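Local structure of putative oxidoreductase (Yersinia pestis, 3KUX) at residues F133-T138 with K293-L298; W273-R278 with T297-Y302. The protein is of unknown function but probably acts as an NAD(P)-dependent oxidoreductase, joining a Rossmann-fold nucleotide-binding domain to a C-terminal alpha/beta domain. One frame throughout, in Å; residues are numbered along the deposited sequence.

Contact 1. Residues F133-T138 with K293-L298; sequences FLTLKT and KPLLTL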
ATOM      1  N   PHE A 133      -9.817   6.624  -0.162  1.00  8.58           N
ATOM      2  CA  PHE A 133      -8.744   7.540   0.199  1.00  7.83           C
ATOM      3  C   PHE A 133      -8.669   8.745  -0.748  1.00  9.97           C
ATOM      4  O   PHE A 133      -8.595   9.896  -0.304  1.00  9.64           O
ATOM      5  CB  PHE A 133      -7.408   6.801   0.240  1.00  7.13           C
ATOM      6  CG  PHE A 133      -6.270   7.634   0.756  1.00  8.40           C
ATOM      7  CD1 PHE A 133      -6.218   8.006   2.090  1.00  6.96           C
ATOM      8  CD2 PHE A 133      -5.249   8.042  -0.095  1.00  6.46           C
ATOM      9  CE1 PHE A 133      -5.171   8.775   2.569  1.00 14.83           C
ATOM     10  CE2 PHE A 133      -4.200   8.807   0.376  1.00  7.17           C
ATOM     11  CZ  PHE A 133      -4.159   9.178   1.709  1.00 13.13           C
ATOM     12  N   LEU A 134      -8.682   8.485  -2.052  1.00  9.43           N
ATOM     13  CA  LEU A 134      -8.680   9.577  -3.014  1.00  8.82           C
ATOM     14  C   LEU A 134      -9.811  10.550  -2.684  1.00  8.60           C
ATOM     15  O   LEU A 134      -9.592  11.761  -2.547  1.00  9.02           O
ATOM     16  CB  LEU A 134      -8.823   9.047  -4.444  1.00  8.47           C
ATOM     17  CG  LEU A 134      -7.614   8.270  -4.976  1.00  8.46           C
ATOM     18  CD1 LEU A 134      -7.938   7.541  -6.276  1.00  2.08           C
ATOM     19  CD2 LEU A 134      -6.414   9.187  -5.146  1.00  2.00           C
ATOM     20  N   THR A 135     -11.017  10.010  -2.541  1.00  7.03           N
ATOM     21  CA  THR A 135     -12.192  10.822  -2.261  1.00  5.84           C
ATOM     22  C   THR A 135     -11.951  11.705  -1.053  1.00  6.18           C
ATOM     23  O   THR A 135     -12.252  12.903  -1.069  1.00  6.09           O
ATOM     24  CB  THR A 135     -13.414   9.948  -1.988  1.00  4.74           C
ATOM     25  OG1 THR A 135     -13.650   9.102  -3.120  1.00  5.85           O
ATOM     26  CG2 THR A 135     -14.632  10.815  -1.738  1.00  2.00           C
ATOM     27  N   LEU A 136     -11.397  11.099  -0.008  1.00  5.65           N
ATOM     28  CA  LEU A 136     -11.119  11.795   1.238  1.00  4.65           C
ATOM     29  C   LEU A 136     -10.118  12.940   1.071  1.00  6.44           C
ATOM     30  O   LEU A 136     -10.381  14.062   1.512  1.00  6.88           O
ATOM     31  CB  LEU A 136     -10.625  10.806   2.284  1.00  3.14           C
ATOM     32  CG  LEU A 136     -10.293  11.410   3.642  1.00  2.86           C
ATOM     33  CD1 LEU A 136     -11.501  12.140   4.205  1.00  2.97           C
ATOM     34  CD2 LEU A 136      -9.820  10.317   4.578  1.00  2.00           C
ATOM     35  N   LYS A 137      -8.976  12.661   0.438  1.00  7.49           N
ATOM     36  CA  LYS A 137      -7.981  13.703   0.154  1.00  8.06           C
ATOM     37  C   LYS A 137      -8.642  14.938  -0.444  1.00  8.08           C
ATOM     38  O   LYS A 137      -8.341  16.067  -0.060  1.00  7.80           O
ATOM     39  CB  LYS A 137      -6.903  13.193  -0.805  1.00  7.99           C
ATOM     40  CG  LYS A 137      -5.829  12.333  -0.156  1.00 12.59           C
ATOM     41  CD  LYS A 137      -4.780  11.887  -1.174  1.00 19.43           C
ATOM     42  CE  LYS A 137      -4.077  13.080  -1.795  1.00 31.76           C
ATOM     43  NZ  LYS A 137      -3.008  12.668  -2.743  1.00 38.42           N
ATOM     44  N   THR A 138      -9.548  14.708  -1.387  1.00  8.33           N
ATOM     45  CA  THR A 138     -10.245  15.787  -2.070  1.00  9.51           C
ATOM     46  C   THR A 138     -11.202  16.528  -1.141  1.00 11.49           C
ATOM     47  O   THR A 138     -11.338  17.750  -1.223  1.00 13.31           O
ATOM     48  CB  THR A 138     -11.019  15.256  -3.289  1.00  9.91           C
ATOM     49  OG1 THR A 138     -10.139  14.471  -4.104  1.00 11.38           O
ATOM     50  CG2 THR A 138     -11.570  16.399  -4.112  1.00  7.87           C
ATOM     51  N   LYS A 293     -25.722  14.743   2.924  1.00 22.35           N
ATOM     52  CA  LYS A 293     -25.880  14.180   1.592  1.00 21.55           C
ATOM     53  C   LYS A 293     -24.717  13.264   1.253  1.00 19.29           C
ATOM     54  O   LYS A 293     -23.666  13.332   1.887  1.00 20.69           O
ATOM     55  CB  LYS A 293     -26.033  15.279   0.537  1.00 22.19           C
ATOM     56  CG  LYS A 293     -25.186  16.512   0.771  1.00 26.20           C
ATOM     57  CD  LYS A 293     -25.287  17.466  -0.420  1.00 37.64           C
ATOM     58  CE  LYS A 293     -24.628  16.870  -1.665  1.00 41.12           C
ATOM     59  NZ  LYS A 293     -24.654  17.795  -2.831  1.00 37.86           N
ATOM     60  N   PRO A 294     -24.910  12.384   0.262  1.00 17.22           N
ATOM     61  CA  PRO A 294     -23.863  11.468  -0.163  1.00 15.87           C
ATOM     62  C   PRO A 294     -22.786  12.190  -0.951  1.00 16.13           C
ATOM     63  O   PRO A 294     -23.091  13.061  -1.765  1.00 18.74           O
ATOM     64  CB  PRO A 294     -24.607  10.490  -1.074  1.00 15.86           C
ATOM     65  CG  PRO A 294     -25.761  11.256  -1.581  1.00 16.96           C
ATOM     66  CD  PRO A 294     -26.173  12.151  -0.457  1.00 16.78           C
ATOM     67  N   LEU A 295     -21.533  11.832  -0.702  1.00 15.40           N
ATOM     68  CA  LEU A 295     -20.416  12.400  -1.434  1.00 13.26           C
ATOM     69  C   LEU A 295     -19.957  11.441  -2.520  1.00 13.49           C
ATOM     70  O   LEU A 295     -19.582  10.303  -2.242  1.00 12.02           O
ATOM     71  CB  LEU A 295     -19.258  12.699  -0.489  1.00 14.10           C
ATOM     72  CG  LEU A 295     -17.949  13.119  -1.150  1.00 11.18           C
ATOM     73  CD1 LEU A 295     -18.080  14.510  -1.733  1.00 11.27           C
ATOM     74  CD2 LEU A 295     -16.823  13.067  -0.139  1.00 13.45           C
ATOM     75  N   LEU A 296     -19.997  11.913  -3.761  1.00 15.94           N
ATOM     76  CA  LEU A 296     -19.564  11.130  -4.914  1.00 15.55           C
ATOM     77  C   LEU A 296     -18.174  10.546  -4.688  1.00 13.47           C
ATOM     78  O   LEU A 296     -17.213  11.288  -4.491  1.00 14.73           O
ATOM     79  CB  LEU A 296     -19.545  12.022  -6.151  1.00 15.62           C
ATOM     80  CG  LEU A 296     -19.098  11.366  -7.450  1.00 22.31           C
ATOM     81  CD1 LEU A 296     -20.196  10.431  -7.954  1.00 28.18           C
ATOM     82  CD2 LEU A 296     -18.750  12.425  -8.488  1.00 19.10           C
ATOM     83  N   THR A 297     -18.067   9.222  -4.722  1.00 10.02           N
ATOM     84  CA  THR A 297     -16.792   8.547  -4.473  1.00  9.69           C
ATOM     85  C   THR A 297     -15.924   8.444  -5.727  1.00  9.53           C
ATOM     86  O   THR A 297     -16.312   7.804  -6.702  1.00 11.25           O
ATOM     87  CB  THR A 297     -17.018   7.117  -3.950  1.00  8.10           C
ATOM     88  OG1 THR A 297     -17.790   7.163  -2.747  1.00 14.61           O
ATOM     89  CG2 THR A 297     -15.698   6.438  -3.670  1.00  4.52           C
ATOM     90  N   LEU A 298     -14.744   9.054  -5.706  1.00  7.69           N
ATOM     91  CA  LEU A 298     -13.814   8.892  -6.815  1.00  6.92           C
ATOM     92  C   LEU A 298     -13.462   7.417  -7.011  1.00  6.85           C
ATOM     93  O   LEU A 298     -13.372   6.658  -6.042  1.00  8.45           O
ATOM     94  CB  LEU A 298     -12.549   9.708  -6.582  1.00  6.73           C
ATOM     95  CG  LEU A 298     -12.806  11.204  -6.394  1.00  8.91           C
ATOM     96  CD1 LEU A 298     -11.495  11.957  -6.242  1.00  3.45           C
ATOM     97  CD2 LEU A 298     -13.615  11.748  -7.556  1.00  3.08           C
TER
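T135 of helix 131-142 meets L295, T297 and L298 in a helix-to-loop packing contact, at the place where the chain leaves edge strand 290-295 of the large mixed sheet. The setting is consistent with the C-terminal alpha/beta domain of Gfo/Idh/MocA-type oxidoreductases, with helices 131-142 and 176-192 lying over one face of the sheet. F133 and L136 turn to Y241 of the sheet and L191 of helix 176-192, while T135 flanks the departing strand.

Threonine suits this buried position because its two branches do different work. The methyl CG2, anti to the backbone N, reaches tip to tip toward L295, with T135 CG2 3.5 Å from L295 CD2; Y250 of a nearby strand touches both residues. The hydroxyl is beside the backbone N and faces the loop. T135 OG1 accepts a weak hydrogen bond from L298 N at 2.8 Å, bent to 130° at the hydrogen, and is also hydrogen-bonded to S131 O one turn back in the helix. Thus a single hydroxyl ties a loop N-H to the helix backbone.

T297 CG2 lies 3.4 Å from T135 OG1, the two side chains crossing at about a right angle, while T297 OG1 bonds to D279. L298 adds a loose apolar contact, its CD1 4.3 Å from L134 CB. The same methyl lies 3.6 Å from T138 OG1, again with the side chains crossed. That hydroxyl, T138 OG1, donates to L134 O at 3.2 Å, from 39° above the carbonyl plane, and the oxygen also receives T138 N.

Contact 2. Residues W273-R278 with T297-Y302; sequences WGYDMR and TLPGNY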
ATOM      1  N   TRP A 273     -13.209   1.062 -14.505  1.00 11.96           N
ATOM      2  CA  TRP A 273     -12.216   0.590 -13.557  1.00 11.39           C
ATOM      3  C   TRP A 273     -12.248   1.352 -12.235  1.00 10.83           C
ATOM      4  O   TRP A 273     -12.097   2.571 -12.204  1.00 11.48           O
ATOM      5  CB  TRP A 273     -10.798   0.632 -14.131  1.00 12.53           C
ATOM      6  CG  TRP A 273      -9.861  -0.028 -13.189  1.00 11.88           C
ATOM      7  CD1 TRP A 273      -8.930   0.570 -12.393  1.00 13.27           C
ATOM      8  CD2 TRP A 273      -9.817  -1.425 -12.883  1.00 13.34           C
ATOM      9  NE1 TRP A 273      -8.285  -0.375 -11.628  1.00 14.13           N
ATOM     10  CE2 TRP A 273      -8.814  -1.608 -11.909  1.00 14.05           C
ATOM     11  CE3 TRP A 273     -10.525  -2.542 -13.347  1.00  9.67           C
ATOM     12  CZ2 TRP A 273      -8.497  -2.864 -11.389  1.00 16.26           C
ATOM     13  CZ3 TRP A 273     -10.212  -3.785 -12.834  1.00 16.25           C
ATOM     14  CH2 TRP A 273      -9.203  -3.939 -11.864  1.00 20.26           C
ATOM     15  N   GLY A 274     -12.441   0.622 -11.143  1.00 10.69           N
ATOM     16  CA  GLY A 274     -12.324   1.198  -9.813  1.00  9.83           C
ATOM     17  C   GLY A 274     -13.574   1.871  -9.286  1.00 10.87           C
ATOM     18  O   GLY A 274     -13.569   2.389  -8.171  1.00 10.59           O
ATOM     19  N   TYR A 275     -14.645   1.873 -10.077  1.00 11.97           N
ATOM     20  CA  TYR A 275     -15.904   2.479  -9.643  1.00 13.63           C
ATOM     21  C   TYR A 275     -16.332   1.917  -8.297  1.00 13.99           C
ATOM     22  O   TYR A 275     -16.446   0.702  -8.126  1.00 12.45           O
ATOM     23  CB  TYR A 275     -17.016   2.266 -10.671  1.00 14.03           C
ATOM     24  CG  TYR A 275     -17.022   3.278 -11.793  1.00 23.60           C
ATOM     25  CD1 TYR A 275     -18.164   4.016 -12.086  1.00 27.15           C
ATOM     26  CD2 TYR A 275     -15.879   3.506 -12.558  1.00 32.44           C
ATOM     27  CE1 TYR A 275     -18.169   4.948 -13.120  1.00 31.65           C
ATOM     28  CE2 TYR A 275     -15.873   4.436 -13.593  1.00 32.65           C
ATOM     29  CZ  TYR A 275     -17.021   5.155 -13.870  1.00 33.74           C
ATOM     30  OH  TYR A 275     -17.016   6.079 -14.897  1.00 27.85           O
ATOM     31  N   ASP A 276     -16.551   2.819  -7.344  1.00 13.90           N
ATOM     32  CA  ASP A 276     -16.999   2.456  -6.015  1.00 14.55           C
ATOM     33  C   ASP A 276     -18.411   2.992  -5.847  1.00 16.75           C
ATOM     34  O   ASP A 276     -18.610   4.154  -5.501  1.00 20.20           O
ATOM     35  CB  ASP A 276     -16.068   3.057  -4.965  1.00 13.48           C
ATOM     36  CG  ASP A 276     -16.392   2.586  -3.558  1.00 13.60           C
ATOM     37  OD1 ASP A 276     -17.491   2.025  -3.344  1.00  8.10           O
ATOM     38  OD2 ASP A 276     -15.540   2.784  -2.666  1.00  9.88           O
HETATM   39  N   MSE A 277     -19.393   2.137  -6.098  1.00 17.93           N
HETATM   40  CA  MSE A 277     -20.768   2.623  -6.092  0.50 17.31           C
HETATM   41  C   MSE A 277     -21.372   2.699  -4.684  1.00 16.38           C
HETATM   42  O   MSE A 277     -22.562   2.953  -4.526  1.00 15.03           O
HETATM   43  CB  MSE A 277     -21.650   1.824  -7.060  0.50 17.82           C
HETATM   44  CG  MSE A 277     -21.194   1.874  -8.531  0.50 19.90           C
HETATM   45 SE   MSE A 277     -20.919   3.657  -9.328  0.50 24.07          SE
HETATM   46  CE  MSE A 277     -22.674   4.430  -8.977  0.50 19.13           C
ATOM     47  N   ARG A 278     -20.531   2.544  -3.666  1.00 14.97           N
ATOM     48  CA  ARG A 278     -20.996   2.638  -2.283  1.00 14.36           C
ATOM     49  C   ARG A 278     -20.597   3.951  -1.611  1.00 13.54           C
ATOM     50  O   ARG A 278     -19.722   3.975  -0.746  1.00 14.52           O
ATOM     51  CB  ARG A 278     -20.484   1.456  -1.459  1.00 12.89           C
ATOM     52  CG  ARG A 278     -21.120   1.378  -0.096  1.00 17.34           C
ATOM     53  CD  ARG A 278     -20.864   0.050   0.564  1.00 23.27           C
ATOM     54  NE  ARG A 278     -21.592  -0.071   1.823  1.00 24.34           N
ATOM     55  CZ  ARG A 278     -21.440  -1.082   2.671  1.00 27.80           C
ATOM     56  NH1 ARG A 278     -20.579  -2.052   2.389  1.00 31.18           N
ATOM     57  NH2 ARG A 278     -22.140  -1.126   3.798  1.00 25.24           N
ATOM     58  N   THR A 297     -18.067   9.222  -4.722  1.00 10.02           N
ATOM     59  CA  THR A 297     -16.792   8.547  -4.473  1.00  9.69           C
ATOM     60  C   THR A 297     -15.924   8.444  -5.727  1.00  9.53           C
ATOM     61  O   THR A 297     -16.312   7.804  -6.702  1.00 11.25           O
ATOM     62  CB  THR A 297     -17.018   7.117  -3.950  1.00  8.10           C
ATOM     63  OG1 THR A 297     -17.790   7.163  -2.747  1.00 14.61           O
ATOM     64  CG2 THR A 297     -15.698   6.438  -3.670  1.00  4.52           C
ATOM     65  N   LEU A 298     -14.744   9.054  -5.706  1.00  7.69           N
ATOM     66  CA  LEU A 298     -13.814   8.892  -6.815  1.00  6.92           C
ATOM     67  C   LEU A 298     -13.462   7.417  -7.011  1.00  6.85           C
ATOM     68  O   LEU A 298     -13.372   6.658  -6.042  1.00  8.45           O
ATOM     69  CB  LEU A 298     -12.549   9.708  -6.582  1.00  6.73           C
ATOM     70  CG  LEU A 298     -12.806  11.204  -6.394  1.00  8.91           C
ATOM     71  CD1 LEU A 298     -11.495  11.957  -6.242  1.00  3.45           C
ATOM     72  CD2 LEU A 298     -13.615  11.748  -7.556  1.00  3.08           C
ATOM     73  N   PRO A 299     -13.290   6.996  -8.270  1.00  4.60           N
ATOM     74  CA  PRO A 299     -12.900   5.617  -8.543  1.00  4.24           C
ATOM     75  C   PRO A 299     -11.487   5.304  -8.054  1.00  5.82           C
ATOM     76  O   PRO A 299     -10.610   6.176  -8.078  1.00  6.29           O
ATOM     77  CB  PRO A 299     -12.952   5.532 -10.071  1.00  5.18           C
ATOM     78  CG  PRO A 299     -13.849   6.650 -10.497  1.00  3.76           C
ATOM     79  CD  PRO A 299     -13.675   7.729  -9.489  1.00  3.55           C
ATOM     80  N   GLY A 300     -11.274   4.067  -7.607  1.00  6.53           N
ATOM     81  CA  GLY A 300      -9.937   3.607  -7.241  1.00  5.58           C
ATOM     82  C   GLY A 300      -9.065   3.687  -8.471  1.00  7.50           C
ATOM     83  O   GLY A 300      -9.567   3.625  -9.594  1.00 10.03           O
ATOM     84  N   ASN A 301      -7.758   3.824  -8.285  1.00  6.50           N
ATOM     85  CA  ASN A 301      -6.885   4.062  -9.427  1.00  6.01           C
ATOM     86  C   ASN A 301      -5.471   3.547  -9.210  1.00  7.12           C
ATOM     87  O   ASN A 301      -4.509   4.321  -9.209  1.00  7.49           O
ATOM     88  CB  ASN A 301      -6.861   5.558  -9.752  1.00  5.43           C
ATOM     89  CG  ASN A 301      -6.194   5.861 -11.074  1.00  4.83           C
ATOM     90  OD1 ASN A 301      -6.112   5.002 -11.956  1.00  8.22           O
ATOM     91  ND2 ASN A 301      -5.711   7.091 -11.222  1.00  2.00           N
ATOM     92  N   TYR A 302      -5.341   2.238  -9.028  1.00  6.67           N
ATOM     93  CA  TYR A 302      -4.037   1.666  -8.751  1.00  7.58           C
ATOM     94  C   TYR A 302      -3.054   1.948  -9.884  1.00  8.85           C
ATOM     95  O   TYR A 302      -1.876   2.198  -9.630  1.00 10.61           O
ATOM     96  CB  TYR A 302      -4.135   0.164  -8.460  1.00  8.93           C
ATOM     97  CG  TYR A 302      -4.726  -0.175  -7.102  1.00  9.53           C
ATOM     98  CD1 TYR A 302      -4.680   0.732  -6.052  1.00 11.65           C
ATOM     99  CD2 TYR A 302      -5.308  -1.417  -6.864  1.00 10.28           C
ATOM    100  CE1 TYR A 302      -5.211   0.422  -4.815  1.00  7.27           C
ATOM    101  CE2 TYR A 302      -5.837  -1.734  -5.629  1.00  5.97           C
ATOM    102  CZ  TYR A 302      -5.786  -0.812  -4.610  1.00  6.29           C
ATOM    103  OH  TYR A 302      -6.314  -1.123  -3.380  1.00  6.19           O
TER
HETATM  104  O   HOH W   1      -9.631   4.689 -12.212  1.00 14.32           O
HETATM  105  O   HOH W   2     -16.017   5.607  -8.146  1.00  4.19           O
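G274 and G300 bring two irregular loops together backbone to backbone, their CA atoms 4.3 Å apart and the touching parts running 142° apart. One direct hydrogen bond joins them: G300 N donates to G274 O at 2.9 Å, the donor standing 41° out of the carbonyl plane. Two waters extend this link. One donates to both W273 O and G300 O; the other accepts from D276 N and donates to T297 O. With its positive phi, G274 has a backbone shape that glycine adopts readily, and a CB on G274 would run into G300 O.

P299 lays its ring beside the first loop, its CB 3.7 Å from W273 O. Its CA makes a CA-H...O contact, P299 CA to G274 O at 3.3 Å, and the apolar part is P299 CG, 4.3 Å from Y275 CD2. The first loop leads into strand 280-285 and the second leaves strand 290-295 for helix 303-313, so they flank the open end of this edge beta hairpin.

Further along, D276 and T297 cross obliquely, T297 CG2 lying 3.6 Å from D276 CB. The D276 carboxylate, its CG anti to the backbone N, divides its duties. OD2 pairs with K252 in a salt bridge and with S131 OG, whereas D276 OD1 accepts R278 N at 3.1 Å, closing an Asx turn. R278 N meets OD1 on the anti side, 32° out of the carboxylate plane.

In the fold
Contacts 1 and 2 share T297 and L298, and the chain that runs off strand 290-295 takes part in both. In contact 1 it faces helix 131-142; in contact 2 it faces the loop before strand 280-285. Neither is fully core, but contact 2 has the larger buried share, four of eight touching residues against two of seven. Threonine and leucine side chains dominate contact 1, helped by a weak bond to a hydroxyl, whereas contact 2 relies on backbone atoms, glycines and bridging waters. They also touch directly, L134 CD1 packing 3.5 Å from P299 O, and S131 uses its backbone O for T135 OG1 and its OG for D276 OD2.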